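AztD protein (PDB 6CMK) acts as a periplasmic zinc chaperone of the AztABCD transport system, handing one zinc ion directly to the solute-binding protein AztC. Local coordinates at the interface of chains A and B. Sequence-based numbering; all coordinates share one arbitrary frame. Chains: chain A/B, AztD protein.

The interface of chains A and B. Residues chain A 299, 318-319, 341, 343, 345; chain B 266-267, 307-308, 310.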
ATOM      1  N   ARG A 299       3.229   3.142   2.931  1.00 10.08           N
ATOM      2  CA  ARG A 299       2.393   1.964   2.736  1.00 11.80           C
ATOM      3  C   ARG A 299       3.026   0.716   3.346  1.00 10.64           C
ATOM      4  O   ARG A 299       4.246   0.543   3.369  1.00 10.23           O
ATOM      5  CB  ARG A 299       2.111   1.720   1.255  1.00 12.08           C
ATOM      6  CG  ARG A 299       1.195   2.787   0.640  1.00 14.50           C
ATOM      7  CD  ARG A 299       1.069   2.636  -0.869  1.00 14.33           C
ATOM      8  NE  ARG A 299       2.332   2.959  -1.509  1.00 14.98           N
ATOM      9  CZ  ARG A 299       2.513   3.081  -2.819  1.00 15.31           C
ATOM     10  NH1 ARG A 299       1.499   2.915  -3.662  1.00 18.30           N
ATOM     11  NH2 ARG A 299       3.723   3.376  -3.285  1.00 14.16           N
ATOM     12  N   GLU A 318       7.096   0.654   3.191  1.00 10.50           N
ATOM     13  CA  GLU A 318       7.816   0.765   1.923  1.00  8.82           C
ATOM     14  C   GLU A 318       8.998   1.718   1.995  1.00 12.22           C
ATOM     15  O   GLU A 318       9.909   1.614   1.156  1.00 12.84           O
ATOM     16  CB  GLU A 318       6.849   1.196   0.826  1.00 10.02           C
ATOM     17  CG  GLU A 318       6.238   2.548   1.068  1.00 12.15           C
ATOM     18  CD  GLU A 318       5.300   2.980  -0.032  1.00 12.76           C
ATOM     19  OE1 GLU A 318       4.385   3.795   0.261  1.00 12.19           O
ATOM     20  OE2 GLU A 318       5.492   2.533  -1.190  1.00 13.61           O
ATOM     21  N   ASP A 319       9.020   2.611   2.981  1.00 11.43           N
ATOM     22  CA  ASP A 319      10.147   3.501   3.218  1.00 11.58           C
ATOM     23  C   ASP A 319      11.375   2.768   3.726  1.00 14.95           C
ATOM     24  O   ASP A 319      12.427   3.400   3.881  1.00 14.35           O
ATOM     25  CB  ASP A 319       9.765   4.622   4.198  1.00 10.48           C
ATOM     26  CG  ASP A 319       9.075   4.115   5.467  1.00 14.78           C
ATOM     27  OD1 ASP A 319       9.263   2.936   5.826  1.00 13.60           O
ATOM     28  OD2 ASP A 319       8.346   4.904   6.117  1.00 16.82           O
ATOM     29  N   PRO A 341      14.429   1.811   0.449  1.00 14.31           N
ATOM     30  CA  PRO A 341      12.999   1.787   0.139  1.00 13.72           C
ATOM     31  C   PRO A 341      12.645   0.684  -0.847  1.00 14.56           C
ATOM     32  O   PRO A 341      13.401   0.363  -1.769  1.00 14.31           O
ATOM     33  CB  PRO A 341      12.739   3.176  -0.462  1.00 17.15           C
ATOM     34  CG  PRO A 341      13.893   4.012  -0.002  1.00 21.44           C
ATOM     35  CD  PRO A 341      15.055   3.080   0.046  1.00 18.17           C
ATOM     36  N   SER A 343       9.264   0.524  -2.791  1.00 13.47           N
ATOM     37  CA  SER A 343       7.941   1.049  -3.093  1.00 10.63           C
ATOM     38  C   SER A 343       6.944  -0.073  -3.350  1.00 10.69           C
ATOM     39  O   SER A 343       7.261  -1.089  -3.970  1.00 13.61           O
ATOM     40  CB  SER A 343       7.990   1.948  -4.328  1.00 15.16           C
ATOM     41  OG  SER A 343       6.690   2.402  -4.626  1.00 15.45           O
ATOM     42  N   ASP A 345       4.536   0.419  -5.361  1.00 12.12           N
ATOM     43  CA  ASP A 345       4.196   0.503  -6.764  1.00 12.65           C
ATOM     44  C   ASP A 345       5.177  -0.327  -7.585  1.00 15.09           C
ATOM     45  O   ASP A 345       6.262  -0.695  -7.125  1.00 17.72           O
ATOM     46  CB  ASP A 345       4.204   1.955  -7.217  1.00 16.94           C
ATOM     47  CG  ASP A 345       2.972   2.691  -6.766  1.00 15.58           C
ATOM     48  OD1 ASP A 345       1.870   2.200  -7.089  1.00 21.61           O
ATOM     49  OD2 ASP A 345       3.099   3.717  -6.067  1.00 16.78           O
TER
ATOM     50  N   LYS B 266       6.747   9.083  -3.124  1.00 16.35           N
ATOM     51  CA  LYS B 266       5.729   8.054  -2.912  1.00 21.53           C
ATOM     52  C   LYS B 266       6.214   6.899  -2.047  1.00 30.15           C
ATOM     53  O   LYS B 266       5.556   6.552  -1.058  1.00 41.46           O
ATOM     54  CB  LYS B 266       5.221   7.521  -4.255  1.00 27.36           C
ATOM     55  CG  LYS B 266       4.011   8.278  -4.775  1.00 58.02           C
ATOM     56  CD  LYS B 266       2.756   7.412  -4.809  1.00 80.80           C
ATOM     57  CE  LYS B 266       2.333   6.924  -3.426  1.00 85.26           C
ATOM     58  NZ  LYS B 266       0.847   6.832  -3.300  1.00 84.05           N
ATOM     59  N   GLY B 267       7.348   6.295  -2.389  1.00 30.49           N
ATOM     60  CA  GLY B 267       7.848   5.168  -1.626  1.00 24.92           C
ATOM     61  C   GLY B 267       8.756   5.547  -0.484  1.00 31.04           C
ATOM     62  O   GLY B 267       9.052   4.733   0.390  1.00 24.96           O
ATOM     63  N   PRO B 307       7.393   6.932  -8.751  1.00 14.54           N
ATOM     64  CA  PRO B 307       6.683   6.172  -7.712  1.00 16.78           C
ATOM     65  C   PRO B 307       7.187   4.756  -7.549  1.00 17.74           C
ATOM     66  O   PRO B 307       6.972   4.158  -6.487  1.00 16.63           O
ATOM     67  CB  PRO B 307       5.232   6.181  -8.209  1.00 18.54           C
ATOM     68  CG  PRO B 307       5.342   6.311  -9.692  1.00 22.79           C
ATOM     69  CD  PRO B 307       6.572   7.128  -9.958  1.00 20.45           C
ATOM     70  N   VAL B 308       7.848   4.211  -8.564  1.00 13.51           N
ATOM     71  CA  VAL B 308       8.335   2.837  -8.548  1.00 14.34           C
ATOM     72  C   VAL B 308       9.755   2.757  -7.997  1.00 16.87           C
ATOM     73  O   VAL B 308      10.063   1.898  -7.166  1.00 18.12           O
ATOM     74  CB  VAL B 308       8.242   2.248  -9.976  1.00 13.06           C
ATOM     75  CG1 VAL B 308       8.822   0.836 -10.020  1.00 22.24           C
ATOM     76  CG2 VAL B 308       6.809   2.237 -10.465  1.00 14.96           C
ATOM     77  N   ALA B 310      11.887   4.630  -5.746  1.00 15.71           N
ATOM     78  CA  ALA B 310      11.712   5.693  -4.764  1.00 13.94           C
ATOM     79  C   ALA B 310      12.926   6.598  -4.606  1.00 15.11           C
ATOM     80  O   ALA B 310      12.778   7.706  -4.088  1.00 18.07           O
ATOM     81  CB  ALA B 310      11.376   5.093  -3.396  1.00 26.55           C
TER
HETATM   82  O   HOH W   1      11.413   1.739  -4.675  1.00 19.84           O
HETATM   83  O   HOH W   2       3.561   6.208   0.685  1.00 28.10           O
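Loops of two beta-propellers meet here in a small polar patch, one part of the interface between two copies of AztD. The protein is a monomer, so the contact may arise from crystal packing. A:Ser343 makes a direct hydrogen bond across. Its OG lies anti to the backbone N (chi1 178°) and donates to the carbonyl B:Pro307 O at 2.6 Å. The approach runs nearly along the C=O axis. The same hydroxyl accepts from A:Asp345 N at 3.0 Å, which fixes its rotation. Beside it, water 1 joins A:Ser343 N to B:Val308 O and B:Ala310 N.

A:Arg299 ties A:Glu318 and A:Asp345 together on the chain A side. Its chain bends at chi3 (-69°) and turns the guanidinium side-on to A:Glu318. A:Arg299 NE reaches A:Glu318 OE1 at 2.8 Å, and NH2 takes the syn lone pair of OE2. NE and the backbone N both meet OE1 from above the carboxylate plane. NH1 and NH2 both point end-on at A:Asp345 OD2, with A:Arg299 NH2 at 2.9 Å from A:Asp345 OD2. OD2 lies in the guanidinium plane but is met from well above its own carboxylate plane. Two carboxylates thus hold the guanidinium at its edge and may balance its charge. B:Lys266, poorly ordered, crosses one face obliquely, its CE 3.8 Å from A:Arg299 NH2.

A:Glu318 OE1 also binds water 2 at 2.6 Å, and this water reaches B:Lys266 O. The carboxylate packs against the backbone of B:Gly267, with A:Glu318 CD 3.7 Å from B:Gly267 CA. A:Pro341 meets the methyl CB of B:Ala310 through its ring carbon CB.

All the residues lie in loops. A:Arg299 directly precedes strand 300-305, and A:Glu318 and A:Asp319 link strands 312-317 and 321-326. A:Pro341, A:Ser343 and A:Asp345 lie between strands 331-337 and 355-358. On chain B, 266-267 join strands 262-264 and 271-274, while 307-310 join strands 300-305 and 312-317.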